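PDB 4CLC: UPF0303 protein YBR137W from Saccharomyces cerevisiae, which is a cytoplasmic protein of the UPF0303 family with no established function, kin to the HbpS-like haem-degrading proteins and assembled here from ten chains. Local coordinates for residues Leu82-Trp87 against Thr147-Lys152; Gln89-Thr94 against Glu154-Met159; Ala95-His100 against Lys123-His128; Cys107-Lys112 against Glu116-Asp121. All coordinates share one frame; numbering follows the deposited sequence.

Contact 1. Residues Leu82-Trp87 against Thr147-Lys152; sequences LDNDFW and TISGLK
The side-chain amide of N84 gives a hydrogen bond from ND2 to OG of S149, 2.8 Å long and fairly straight, with an N-H...O angle of 157°. The hydroxyl oxygen lies only 2° out of the amide plane, so the flat group points at the serine instead of lying over it. With chi1 at -80°, CG stands beside the backbone N and the amide swings out from the first turn of helix 84-98 to the end of strand 144-149. At its other end, OD1 of N84 takes the backbone N-H of A81; held at both ends, the amide is fixed in rotation. One turn along the helix, CB of W87 comes to 4.1 Å from OG of S149, while the indole leads away to H128 and to an aromatic side chain of a neighbouring chain. Next to the serine the strand gives way to G150, whose backbone angles would press a CB against the carbonyl O of S149. S149 also packs on I88, and its backbone pairs with A60 on the neighbouring strand. This is helix-on-sheet packing of the HbpS-like alpha/beta fold, with the first helical turn fastened to a strand end.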
loop_
_atom_site.group_PDB
_atom_site.type_symbol
_atom_site.label_atom_id
_atom_site.label_comp_id
_atom_site.label_asym_id
_atom_site.label_seq_id
_atom_site.Cartn_x
_atom_site.Cartn_y
_atom_site.Cartn_z
ATOM N N LEU D 82 -25.719 -0.978 0.343
ATOM C CA LEU D 82 -24.347 -0.573 0.571
ATOM C C LEU D 82 -24.262 0.828 -0.032
ATOM O O LEU D 82 -25.096 1.205 -0.862
ATOM C CB LEU D 82 -23.385 -1.545 -0.118
ATOM C CG LEU D 82 -21.884 -1.621 0.169
ATOM C CD1 LEU D 82 -21.591 -2.007 1.616
ATOM C CD2 LEU D 82 -21.299 -2.621 -0.783
ATOM N N ASP D 83 -23.284 1.605 0.394
ATOM C CA ASP D 83 -23.211 3.057 0.114
ATOM C C ASP D 83 -24.090 3.817 1.109
ATOM O O ASP D 83 -23.724 4.924 1.510
ATOM C CB ASP D 83 -23.608 3.379 -1.355
ATOM C CG ASP D 83 -23.834 4.846 -1.607
ATOM O OD1 ASP D 83 -22.848 5.568 -1.881
ATOM O OD2 ASP D 83 -25.010 5.274 -1.561
ATOM N N ASN D 84 -25.104 3.169 1.676
ATOM C CA ASN D 84 -25.630 3.702 2.914
ATOM C C ASN D 84 -24.566 3.549 3.978
ATOM O O ASN D 84 -24.422 4.385 4.859
ATOM C CB ASN D 84 -26.909 3.006 3.345
ATOM C CG ASN D 84 -28.117 3.510 2.605
ATOM O OD1 ASN D 84 -28.768 2.757 1.886
ATOM N ND2 ASN D 84 -28.432 4.790 2.781
ATOM N N ASP D 85 -23.801 2.469 3.871
ATOM C CA ASP D 85 -22.740 2.192 4.832
ATOM C C ASP D 85 -21.553 3.122 4.604
ATOM O O ASP D 85 -20.998 3.684 5.557
ATOM C CB ASP D 85 -22.306 0.728 4.748
ATOM C CG ASP D 85 -23.378 -0.228 5.228
ATOM O OD1 ASP D 85 -24.225 0.149 6.071
ATOM O OD2 ASP D 85 -23.393 -1.369 4.750
ATOM N N PHE D 86 -21.173 3.287 3.343
ATOM C CA PHE D 86 -20.146 4.248 2.990
ATOM C C PHE D 86 -20.507 5.652 3.500
ATOM O O PHE D 86 -19.687 6.316 4.138
ATOM C CB PHE D 86 -19.940 4.261 1.483
ATOM C CG PHE D 86 -19.195 3.076 0.968
ATOM C CD1 PHE D 86 -17.801 3.068 0.962
ATOM C CD2 PHE D 86 -19.877 1.960 0.486
ATOM C CE1 PHE D 86 -17.090 1.977 0.496
ATOM C CE2 PHE D 86 -19.176 0.857 0.006
ATOM C CZ PHE D 86 -17.768 0.876 0.016
ATOM N N TRP D 87 -21.744 6.082 3.235
ATOM C CA TRP D 87 -22.182 7.412 3.649
ATOM C C TRP D 87 -22.132 7.519 5.152
ATOM O O TRP D 87 -21.660 8.525 5.693
ATOM C CB TRP D 87 -23.596 7.742 3.130
ATOM C CG TRP D 87 -23.559 8.341 1.749
ATOM C CD1 TRP D 87 -23.764 7.694 0.560
ATOM C CD2 TRP D 87 -23.248 9.686 1.419
ATOM N NE1 TRP D 87 -23.597 8.557 -0.487
ATOM C CE2 TRP D 87 -23.282 9.799 0.016
ATOM C CE3 TRP D 87 -22.944 10.822 2.173
ATOM C CZ2 TRP D 87 -23.033 10.998 -0.648
ATOM C CZ3 TRP D 87 -22.693 12.011 1.515
ATOM C CH2 TRP D 87 -22.739 12.090 0.120
ATOM N N THR D 147 -25.642 8.788 13.365
ATOM C CA THR D 147 -25.533 9.046 11.942
ATOM C C THR D 147 -26.698 8.461 11.172
ATOM O O THR D 147 -26.966 7.261 11.254
ATOM C CB THR D 147 -24.246 8.476 11.347
ATOM O OG1 THR D 147 -23.109 9.021 12.018
ATOM C CG2 THR D 147 -24.168 8.817 9.881
ATOM N N ILE D 148 -27.379 9.317 10.414
ATOM C CA ILE D 148 -28.536 8.911 9.649
ATOM C C ILE D 148 -28.200 9.095 8.192
ATOM O O ILE D 148 -27.402 9.968 7.837
ATOM C CB ILE D 148 -29.772 9.722 10.054
ATOM C CG1 ILE D 148 -30.069 9.496 11.538
ATOM C CG2 ILE D 148 -30.972 9.346 9.228
ATOM C CD1 ILE D 148 -31.247 10.260 12.046
ATOM N N SER D 149 -28.764 8.250 7.345
ATOM C CA SER D 149 -28.482 8.314 5.926
ATOM C C SER D 149 -29.672 7.850 5.105
ATOM O O SER D 149 -30.324 6.890 5.467
ATOM C CB SER D 149 -27.258 7.462 5.586
ATOM O OG SER D 149 -27.404 6.839 4.317
ATOM N N GLY D 150 -29.886 8.479 3.956
ATOM C CA GLY D 150 -30.931 8.094 3.029
ATOM C C GLY D 150 -32.059 9.079 2.795
ATOM O O GLY D 150 -32.844 8.909 1.854
ATOM N N LEU D 151 -32.141 10.119 3.617
ATOM C CA LEU D 151 -33.041 11.238 3.327
ATOM C C LEU D 151 -32.296 12.348 2.586
ATOM O O LEU D 151 -31.162 12.166 2.150
ATOM C CB LEU D 151 -33.656 11.789 4.617
ATOM C CG LEU D 151 -34.390 10.758 5.476
ATOM C CD1 LEU D 151 -34.791 11.357 6.800
ATOM C CD2 LEU D 151 -35.606 10.242 4.732
ATOM N N LYS D 152 -32.943 13.492 2.426
ATOM C CA LYS D 152 -32.254 14.702 2.015
ATOM C C LYS D 152 -31.321 15.074 3.164
ATOM O O LYS D 152 -31.673 14.902 4.334
ATOM C CB LYS D 152 -33.245 15.835 1.715
ATOM C CG LYS D 152 -34.219 15.572 0.565
ATOM C CD LYS D 152 -35.336 16.635 0.556
ATOM C CE LYS D 152 -36.104 16.660 -0.777
ATOM N NZ LYS D 152 -37.196 15.635 -0.905
#

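Contact 2. Residues Gln89-Thr94 against Glu154-Met159; sequences QRKKKT and EEDHLM
Helix segments 89-94 and 154-159 lie on opposite sides of the sheet, their nearest CA atoms, those of K91 and H157, 10.5 Å apart, so one long side chain has to cover most of the gap. K91 does this with its chain extended beyond CG, meeting the D156 side chain at about a right angle and forming a salt bridge of 3.3 Å from NZ to OD2. The ammonium also donates to the carbonyl oxygens of G129 and I148, which makes three oxygens around one buried charge. D156 is shared as well, since its OD1 accepts the backbone N-H of L151. Along the first helix, K92 curls back so that its NZ reaches OE1 of Q89 at 2.8 Å, the donor standing well above the carbonyl plane. On strand 144-149, between the two helices, T147 packs against K91 and K92 of helix 84-98, while the next residue, I148, turns the other way onto D156 and M159 of helix 153-168, and H157 rests on V132 of strand 131-136.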
loop_
_atom_site.group_PDB
_atom_site.type_symbol
_atom_site.label_atom_id
_atom_site.label_comp_id
_atom_site.label_asym_id
_atom_site.label_seq_id
_atom_site.Cartn_x
_atom_site.Cartn_y
_atom_site.Cartn_z
ATOM N N GLN D 89 -20.183 5.852 7.167
ATOM C CA GLN D 89 -18.793 5.882 7.599
ATOM C C GLN D 89 -18.171 7.225 7.312
ATOM O O GLN D 89 -17.514 7.816 8.167
ATOM C CB GLN D 89 -17.986 4.782 6.925
ATOM C CG GLN D 89 -16.995 4.121 7.872
ATOM C CD GLN D 89 -17.675 3.431 9.074
ATOM O OE1 GLN D 89 -18.910 3.291 9.134
ATOM N NE2 GLN D 89 -16.857 2.984 10.030
ATOM N N ARG D 90 -18.418 7.718 6.106
ATOM C CA ARG D 90 -17.898 9.008 5.696
ATOM C C ARG D 90 -18.471 10.189 6.507
ATOM O O ARG D 90 -17.726 11.122 6.850
ATOM C CB ARG D 90 -18.142 9.189 4.210
ATOM C CG ARG D 90 -17.464 8.142 3.379
ATOM C CD ARG D 90 -17.683 8.352 1.915
ATOM N NE ARG D 90 -17.289 9.700 1.515
ATOM C CZ ARG D 90 -18.132 10.629 1.071
ATOM N NH1 ARG D 90 -19.425 10.364 0.940
ATOM N NH2 ARG D 90 -17.677 11.824 0.751
ATOM N N LYS D 91 -19.760 10.162 6.842
ATOM C CA LYS D 91 -20.300 11.257 7.642
ATOM C C LYS D 91 -19.724 11.226 9.052
ATOM O O LYS D 91 -19.232 12.241 9.559
ATOM C CB LYS D 91 -21.824 11.203 7.705
ATOM C CG LYS D 91 -22.514 11.442 6.385
ATOM C CD LYS D 91 -24.003 11.609 6.573
ATOM C CE LYS D 91 -24.750 11.502 5.252
ATOM N NZ LYS D 91 -26.232 11.597 5.467
ATOM N N LYS D 92 -19.792 10.046 9.667
ATOM C CA LYS D 92 -19.316 9.797 11.026
ATOM C C LYS D 92 -17.871 10.223 11.159
ATOM O O LYS D 92 -17.488 10.859 12.139
ATOM C CB LYS D 92 -19.465 8.309 11.380
ATOM C CG LYS D 92 -19.008 7.946 12.770
ATOM C CD LYS D 92 -19.219 6.484 13.100
ATOM C CE LYS D 92 -18.526 5.579 12.137
ATOM N NZ LYS D 92 -19.531 4.693 11.499
ATOM N N LYS D 93 -17.075 9.880 10.155
ATOM C CA LYS D 93 -15.662 10.179 10.193
ATOM C C LYS D 93 -15.448 11.687 10.299
ATOM O O LYS D 93 -14.748 12.159 11.208
ATOM C CB LYS D 93 -14.939 9.599 8.968
ATOM C CG LYS D 93 -13.436 9.564 9.184
ATOM C CD LYS D 93 -12.674 8.778 8.143
ATOM C CE LYS D 93 -11.201 8.642 8.550
ATOM N NZ LYS D 93 -10.513 7.469 7.920
ATOM N N THR D 94 -16.066 12.442 9.389
ATOM C CA THR D 94 -16.004 13.898 9.439
ATOM C C THR D 94 -16.421 14.415 10.813
ATOM O O THR D 94 -15.651 15.110 11.470
ATOM C CB THR D 94 -16.903 14.553 8.387
ATOM O OG1 THR D 94 -16.473 14.204 7.062
ATOM C CG2 THR D 94 -16.862 16.035 8.554
ATOM N N GLU D 154 -30.454 17.608 4.712
ATOM C CA GLU D 154 -30.941 18.541 5.717
ATOM C C GLU D 154 -31.881 17.802 6.656
ATOM O O GLU D 154 -32.001 18.140 7.835
ATOM C CB GLU D 154 -31.628 19.743 5.052
ATOM C CG GLU D 154 -30.702 20.604 4.193
ATOM C CD GLU D 154 -30.689 20.227 2.718
ATOM O OE1 GLU D 154 -31.349 19.241 2.323
ATOM O OE2 GLU D 154 -30.001 20.935 1.942
ATOM N N GLU D 155 -32.532 16.780 6.107
ATOM C CA GLU D 155 -33.437 15.923 6.861
ATOM C C GLU D 155 -32.675 14.880 7.683
ATOM O O GLU D 155 -32.949 14.723 8.875
ATOM C CB GLU D 155 -34.434 15.243 5.916
ATOM C CG GLU D 155 -35.430 16.198 5.283
ATOM C CD GLU D 155 -36.113 15.621 4.054
ATOM O OE1 GLU D 155 -35.553 14.681 3.452
ATOM O OE2 GLU D 155 -37.205 16.111 3.675
ATOM N N ASP D 156 -31.713 14.187 7.062
ATOM C CA ASP D 156 -30.830 13.276 7.800
ATOM C C ASP D 156 -30.289 14.005 9.034
ATOM O O ASP D 156 -30.256 13.457 10.137
ATOM C CB ASP D 156 -29.668 12.787 6.926
ATOM C CG ASP D 156 -30.106 11.813 5.838
ATOM O OD1 ASP D 156 -31.119 11.117 6.057
ATOM O OD2 ASP D 156 -29.428 11.730 4.778
ATOM N N HIS D 157 -29.898 15.262 8.836
ATOM C CA HIS D 157 -29.381 16.077 9.913
ATOM C C HIS D 157 -30.464 16.502 10.904
ATOM O O HIS D 157 -30.247 16.467 12.117
ATOM C CB HIS D 157 -28.694 17.322 9.366
ATOM C CG HIS D 157 -28.313 18.295 10.438
ATOM N ND1 HIS D 157 -27.198 18.125 11.230
ATOM C CD2 HIS D 157 -28.921 19.415 10.883
ATOM C CE1 HIS D 157 -27.125 19.111 12.104
ATOM N NE2 HIS D 157 -28.158 19.910 11.916
ATOM N N LEU D 158 -31.618 16.936 10.387
ATOM C CA LEU D 158 -32.678 17.458 11.246
ATOM C C LEU D 158 -33.235 16.336 12.097
ATOM O O LEU D 158 -33.310 16.463 13.328
ATOM C CB LEU D 158 -33.773 18.099 10.440
ATOM N N MET D 159 -33.605 15.237 11.430
ATOM C CA MET D 159 -34.085 14.040 12.112
ATOM C C MET D 159 -33.132 13.660 13.224
ATOM O O MET D 159 -33.551 13.383 14.356
ATOM C CB MET D 159 -34.241 12.864 11.151
ATOM C CG MET D 159 -35.696 12.543 10.737
ATOM S SD MET D 159 -36.897 12.266 12.066
ATOM C CE MET D 159 -35.932 11.433 13.329
#

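Contact 3. Residues Ala95-His100 against Lys123-His128; sequences ALRFGH and KEYAFH
R97 reaches across the ring of Y125 where the last turn of helix 84-98, in this HbpS-like alpha/beta fold, meets the irregular run 123-128 that leads into strand 131-136. This is the closely fitted part. A chi1 of 171° sets CG opposite the backbone N, and the chain runs straight on to NE, crossing the tyrosine at about a right angle with CD 3.5 Å from Y125 CE2. NH1 then donates to Y125 OH at 2.8 Å, with an N-H...O angle of 149°. The hydroxyl sits at the guanidinium edge, near its plane, and the two planes are 72° apart, so this is a bond and not a stack. Outside the two segments, NE of the arginine pairs with an acidic side chain of a neighbouring chain. With a phenylalanine in place of Y125 the hydroxyl goes, and NH1 would probably be left without this acceptor, the guanidinium then held from its other side alone. The other half is looser: the F98 ring meets Y125 obliquely, CE2 to CD2, at 4.3 Å. Toward the partly exposed start of the loop, E124 turns to K93 in a salt bridge. Between the two phenylalanines the nearest approach is F98 CE2 to F127 CZ, 4.1 Å.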
loop_
_atom_site.group_PDB
_atom_site.type_symbol
_atom_site.label_atom_id
_atom_site.label_comp_id
_atom_site.label_asym_id
_atom_site.label_seq_id
_atom_site.Cartn_x
_atom_site.Cartn_y
_atom_site.Cartn_z
ATOM N N ALA D 95 -17.618 14.044 11.263
ATOM C CA ALA D 95 -18.129 14.506 12.555
ATOM C C ALA D 95 -17.202 14.255 13.744
ATOM O O ALA D 95 -16.996 15.163 14.544
ATOM C CB ALA D 95 -19.467 13.882 12.830
ATOM N N LEU D 96 -16.648 13.045 13.875
ATOM C CA LEU D 96 -15.814 12.716 15.042
ATOM C C LEU D 96 -14.483 13.450 15.004
ATOM O O LEU D 96 -13.902 13.796 16.044
ATOM C CB LEU D 96 -15.578 11.206 15.140
ATOM C CG LEU D 96 -16.748 10.355 15.652
ATOM C CD1 LEU D 96 -16.576 8.888 15.251
ATOM C CD2 LEU D 96 -16.941 10.502 17.161
ATOM N N ARG D 97 -14.002 13.695 13.797
ATOM C CA ARG D 97 -12.735 14.376 13.630
ATOM C C ARG D 97 -12.831 15.863 13.938
ATOM O O ARG D 97 -11.969 16.431 14.630
ATOM C CB ARG D 97 -12.215 14.197 12.206
ATOM C CG ARG D 97 -11.026 15.060 11.922
ATOM C CD ARG D 97 -10.405 14.748 10.584
ATOM N NE ARG D 97 -9.285 15.652 10.311
ATOM C CZ ARG D 97 -8.400 15.468 9.341
ATOM N NH1 ARG D 97 -8.494 14.403 8.552
ATOM N NH2 ARG D 97 -7.419 16.340 9.171
ATOM N N PHE D 98 -13.861 16.504 13.388
ATOM C CA PHE D 98 -13.916 17.955 13.433
ATOM C C PHE D 98 -14.670 18.527 14.626
ATOM O O PHE D 98 -14.529 19.715 14.931
ATOM C CB PHE D 98 -14.497 18.463 12.130
ATOM C CG PHE D 98 -13.579 18.263 10.942
ATOM C CD1 PHE D 98 -12.508 19.115 10.728
ATOM C CD2 PHE D 98 -13.790 17.223 10.049
ATOM C CE1 PHE D 98 -11.666 18.930 9.635
ATOM C CE2 PHE D 98 -12.965 17.034 8.969
ATOM C CZ PHE D 98 -11.897 17.893 8.756
ATOM N N GLY D 99 -15.412 17.677 15.332
ATOM C CA GLY D 99 -16.156 18.102 16.502
ATOM C C GLY D 99 -17.489 18.804 16.243
ATOM O O GLY D 99 -18.035 19.444 17.147
ATOM N N HIS D 100 -18.013 18.705 15.027
ATOM C CA HIS D 100 -19.329 19.266 14.721
ATOM C C HIS D 100 -20.114 18.348 13.789
ATOM O O HIS D 100 -19.555 17.415 13.223
ATOM C CB HIS D 100 -19.216 20.656 14.089
ATOM C CG HIS D 100 -18.584 21.687 14.974
ATOM N ND1 HIS D 100 -17.312 22.170 14.768
ATOM C CD2 HIS D 100 -19.057 22.333 16.067
ATOM C CE1 HIS D 100 -17.024 23.065 15.695
ATOM N NE2 HIS D 100 -18.060 23.181 16.497
ATOM N N LYS D 123 -13.236 11.010 -0.451
ATOM C CA LYS D 123 -13.689 9.641 -0.702
ATOM C C LYS D 123 -13.870 9.004 0.667
ATOM O O LYS D 123 -14.540 7.991 0.810
ATOM C CB LYS D 123 -12.716 8.822 -1.563
ATOM C CG LYS D 123 -12.979 8.894 -3.083
ATOM C CD LYS D 123 -12.411 10.187 -3.659
ATOM C CE LYS D 123 -13.234 10.717 -4.838
ATOM N NZ LYS D 123 -12.742 12.058 -5.307
ATOM N N GLU D 124 -13.307 9.691 1.653
ATOM C CA GLU D 124 -13.083 9.271 3.021
ATOM C C GLU D 124 -13.985 10.060 3.981
ATOM O O GLU D 124 -14.646 9.483 4.837
ATOM C CB GLU D 124 -11.595 9.442 3.387
ATOM C CG GLU D 124 -11.167 8.787 4.710
ATOM C CD GLU D 124 -9.658 8.863 5.001
ATOM O OE1 GLU D 124 -8.901 9.483 4.220
ATOM O OE2 GLU D 124 -9.229 8.294 6.033
ATOM N N TYR D 125 -13.913 11.387 3.927
ATOM C CA TYR D 125 -14.817 12.227 4.714
ATOM C C TYR D 125 -15.999 12.782 3.903
ATOM O O TYR D 125 -15.823 13.270 2.802
ATOM C CB TYR D 125 -14.047 13.386 5.323
ATOM C CG TYR D 125 -12.922 12.995 6.249
ATOM C CD1 TYR D 125 -11.650 12.697 5.749
ATOM C CD2 TYR D 125 -13.114 12.949 7.617
ATOM C CE1 TYR D 125 -10.618 12.355 6.581
ATOM C CE2 TYR D 125 -12.082 12.608 8.456
ATOM C CZ TYR D 125 -10.833 12.313 7.933
ATOM O OH TYR D 125 -9.796 11.986 8.785
ATOM N N ALA D 126 -17.204 12.707 4.448
ATOM C CA ALA D 126 -18.368 13.253 3.756
ATOM C C ALA D 126 -18.809 14.542 4.414
ATOM O O ALA D 126 -18.785 14.672 5.641
ATOM C CB ALA D 126 -19.510 12.271 3.740
ATOM N N PHE D 127 -19.126 15.532 3.594
ATOM C CA PHE D 127 -19.566 16.792 4.141
ATOM C C PHE D 127 -21.075 17.101 4.025
ATOM O O PHE D 127 -21.511 18.188 4.442
ATOM C CB PHE D 127 -18.678 17.878 3.555
ATOM C CG PHE D 127 -17.304 17.839 4.134
ATOM C CD1 PHE D 127 -16.331 17.007 3.590
ATOM C CD2 PHE D 127 -17.009 18.553 5.292
ATOM C CE1 PHE D 127 -15.074 16.934 4.159
ATOM C CE2 PHE D 127 -15.756 18.490 5.864
ATOM C CZ PHE D 127 -14.789 17.674 5.302
ATOM N N HIS D 128 -21.858 16.157 3.481
ATOM C CA HIS D 128 -23.329 16.177 3.617
ATOM C C HIS D 128 -23.744 15.940 5.061
ATOM O O HIS D 128 -22.963 15.417 5.853
ATOM C CB HIS D 128 -23.987 15.123 2.751
ATOM C CG HIS D 128 -23.821 15.360 1.284
ATOM N ND1 HIS D 128 -22.702 15.960 0.748
ATOM C CD2 HIS D 128 -24.605 15.014 0.235
ATOM C CE1 HIS D 128 -22.816 16.003 -0.566
ATOM N NE2 HIS D 128 -23.959 15.437 -0.905
#

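Contact 4. Residues Cys107-Lys112 against Glu116-Asp121; sequences CKKGDK and EKFFVD
K109 sets its aliphatic root against the rim of F118, CB lying near the ring plane and 3.6 Å from CZ, with the two side chains crossing at about a right angle. A face of the same ring is covered by K117, whose CG sits over the centre, 3.8 Å above the plane. From there K117 continues over the loop backbone, its CD 3.6 Å from CA of K109 and 3.5 Å from CD of K112, lysine methylenes packing together while the two ammonium groups stay 5.1 Å apart, NZ to NZ. K112 CB lies 3.6 Å from OE1 of E116. The polar end of K109 bends at chi4 (-69°) and turns back on its own loop, NZ donating to the carbonyl O of K112 at 2.6 Å, across a type II turn already closed by K112 N to K109 O at 2.8 Å. Were K109 an alanine, the K112 carbonyl would probably be left without its ammonium partner and the F118 rim less covered. The end of helix 114-117 thus folds back over the turns after helix 102-107; C107 rests on L19 and L22 of helix 19-26, and F118 points inward, edge-to-face with F98 of helix 84-98 and nearly parallel to F127.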
loop_
_atom_site.group_PDB
_atom_site.type_symbol
_atom_site.label_atom_id
_atom_site.label_comp_id
_atom_site.label_asym_id
_atom_site.label_seq_id
_atom_site.Cartn_x
_atom_site.Cartn_y
_atom_site.Cartn_z
ATOM N N CYS D 107 -21.578 23.361 5.880
ATOM C CA CYS D 107 -21.967 24.766 5.878
ATOM C C CYS D 107 -20.708 25.577 5.833
ATOM O O CYS D 107 -20.496 26.359 4.903
ATOM C CB CYS D 107 -22.813 25.118 7.105
ATOM S SG CYS D 107 -24.471 24.499 6.897
ATOM N N LYS D 108 -19.826 25.297 6.790
ATOM C CA LYS D 108 -18.445 25.748 6.726
ATOM C C LYS D 108 -17.954 25.125 5.420
ATOM O O LYS D 108 -18.602 24.220 4.910
ATOM C CB LYS D 108 -17.672 25.265 7.945
ATOM C CG LYS D 108 -16.526 26.138 8.407
ATOM C CD LYS D 108 -15.973 25.636 9.745
ATOM C CE LYS D 108 -14.885 26.544 10.316
ATOM N NZ LYS D 108 -14.208 25.952 11.527
ATOM N N LYS D 109 -16.905 25.652 4.815
ATOM C CA LYS D 109 -16.410 25.124 3.528
ATOM C C LYS D 109 -17.164 25.499 2.240
ATOM O O LYS D 109 -16.538 25.525 1.161
ATOM C CB LYS D 109 -16.377 23.578 3.566
ATOM C CG LYS D 109 -16.527 22.877 2.210
ATOM C CD LYS D 109 -17.130 21.505 2.310
ATOM C CE LYS D 109 -16.905 20.747 1.025
ATOM N NZ LYS D 109 -17.687 21.303 -0.107
ATOM N N GLY D 110 -18.433 25.903 2.341
ATOM C CA GLY D 110 -19.328 25.747 1.208
ATOM C C GLY D 110 -18.756 26.201 -0.118
ATOM O O GLY D 110 -18.245 27.310 -0.231
ATOM N N ASP D 111 -18.848 25.328 -1.110
ATOM C CA ASP D 111 -18.364 25.550 -2.482
ATOM C C ASP D 111 -16.874 25.292 -2.668
ATOM O O ASP D 111 -16.434 25.057 -3.797
ATOM C CB ASP D 111 -18.665 26.986 -2.975
ATOM C CG ASP D 111 -20.108 27.169 -3.476
ATOM O OD1 ASP D 111 -21.013 26.434 -3.018
ATOM O OD2 ASP D 111 -20.333 28.070 -4.327
ATOM N N LYS D 112 -16.096 25.264 -1.593
ATOM C CA LYS D 112 -14.719 24.795 -1.728
ATOM C C LYS D 112 -14.754 23.278 -1.637
ATOM O O LYS D 112 -15.631 22.731 -0.966
ATOM C CB LYS D 112 -13.799 25.394 -0.661
ATOM C CG LYS D 112 -13.305 26.808 -0.952
ATOM C CD LYS D 112 -12.720 27.440 0.314
ATOM C CE LYS D 112 -12.532 28.958 0.194
ATOM N NZ LYS D 112 -12.375 29.625 1.536
ATOM N N GLU D 116 -9.545 21.095 -0.658
ATOM C CA GLU D 116 -9.084 22.482 -0.573
ATOM C C GLU D 116 -9.171 23.066 0.828
ATOM O O GLU D 116 -8.216 23.680 1.302
ATOM C CB GLU D 116 -9.881 23.382 -1.504
ATOM C CG GLU D 116 -9.414 23.427 -2.947
ATOM C CD GLU D 116 -10.445 24.103 -3.863
ATOM O OE1 GLU D 116 -11.439 24.675 -3.334
ATOM O OE2 GLU D 116 -10.261 24.036 -5.106
ATOM N N LYS D 117 -10.332 22.948 1.468
ATOM C CA LYS D 117 -10.523 23.675 2.725
ATOM C C LYS D 117 -10.006 22.971 3.988
ATOM O O LYS D 117 -9.429 23.610 4.862
ATOM C CB LYS D 117 -12.009 24.038 2.901
ATOM C CG LYS D 117 -12.281 24.987 4.074
ATOM C CD LYS D 117 -12.983 26.248 3.607
ATOM C CE LYS D 117 -13.150 27.329 4.712
ATOM N NZ LYS D 117 -12.419 27.130 6.017
ATOM N N PHE D 118 -10.280 21.678 4.130
ATOM C CA PHE D 118 -9.847 20.959 5.331
ATOM C C PHE D 118 -8.653 20.017 5.150
ATOM O O PHE D 118 -8.138 19.463 6.143
ATOM C CB PHE D 118 -11.042 20.210 5.901
ATOM C CG PHE D 118 -12.215 21.087 6.090
ATOM C CD1 PHE D 118 -12.222 22.036 7.101
ATOM C CD2 PHE D 118 -13.290 21.018 5.224
ATOM C CE1 PHE D 118 -13.307 22.876 7.268
ATOM C CE2 PHE D 118 -14.366 21.843 5.386
ATOM C CZ PHE D 118 -14.380 22.778 6.404
ATOM N N PHE D 119 -8.220 19.884 3.892
ATOM C CA PHE D 119 -7.138 18.987 3.490
ATOM C C PHE D 119 -7.403 17.532 3.836
ATOM O O PHE D 119 -6.632 16.912 4.585
ATOM C CB PHE D 119 -5.830 19.465 4.117
ATOM C CG PHE D 119 -5.532 20.890 3.793
ATOM C CD1 PHE D 119 -4.919 21.222 2.584
ATOM C CD2 PHE D 119 -5.922 21.906 4.655
ATOM C CE1 PHE D 119 -4.684 22.532 2.265
ATOM C CE2 PHE D 119 -5.672 23.225 4.345
ATOM C CZ PHE D 119 -5.056 23.539 3.151
ATOM N N VAL D 120 -8.478 17.006 3.233
ATOM C CA VAL D 120 -9.017 15.665 3.483
ATOM C C VAL D 120 -9.523 15.039 2.177
ATOM O O VAL D 120 -9.901 15.751 1.252
ATOM C CB VAL D 120 -10.165 15.694 4.492
ATOM C CG1 VAL D 120 -9.691 16.166 5.840
ATOM C CG2 VAL D 120 -11.257 16.598 4.000
ATOM N N ASP D 121 -9.541 13.709 2.124
ATOM C CA ASP D 121 -9.814 12.939 0.908
ATOM C C ASP D 121 -11.204 13.091 0.286
ATOM O O ASP D 121 -11.336 13.113 -0.936
ATOM C CB ASP D 121 -9.596 11.464 1.202
ATOM C CG ASP D 121 -9.406 10.632 -0.038
ATOM O OD1 ASP D 121 -10.112 10.846 -1.047
ATOM O OD2 ASP D 121 -8.542 9.731 0.016
#

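Overall arrangement
From the N terminus, the first halves of contacts 1, 2 and 3 follow one another along helix 84-98, from its start to its C-terminal end. The chain then turns through 107-112 and 116-121, where contact 4 closes the shortest loop, and 123-128 comes back to the helix end to close contact 3 around it. Strand 144-149 returns to complete contact 1, and helix 153-168 completes contact 2; these two cross, and both enclose contacts 3 and 4. Contacts 1 and 2 touch through K91 and D156, contacts 3 and 4 through their aromatic rings. One helix is thus tied to the sheet, to the C-terminal helix and to the peripheral loops.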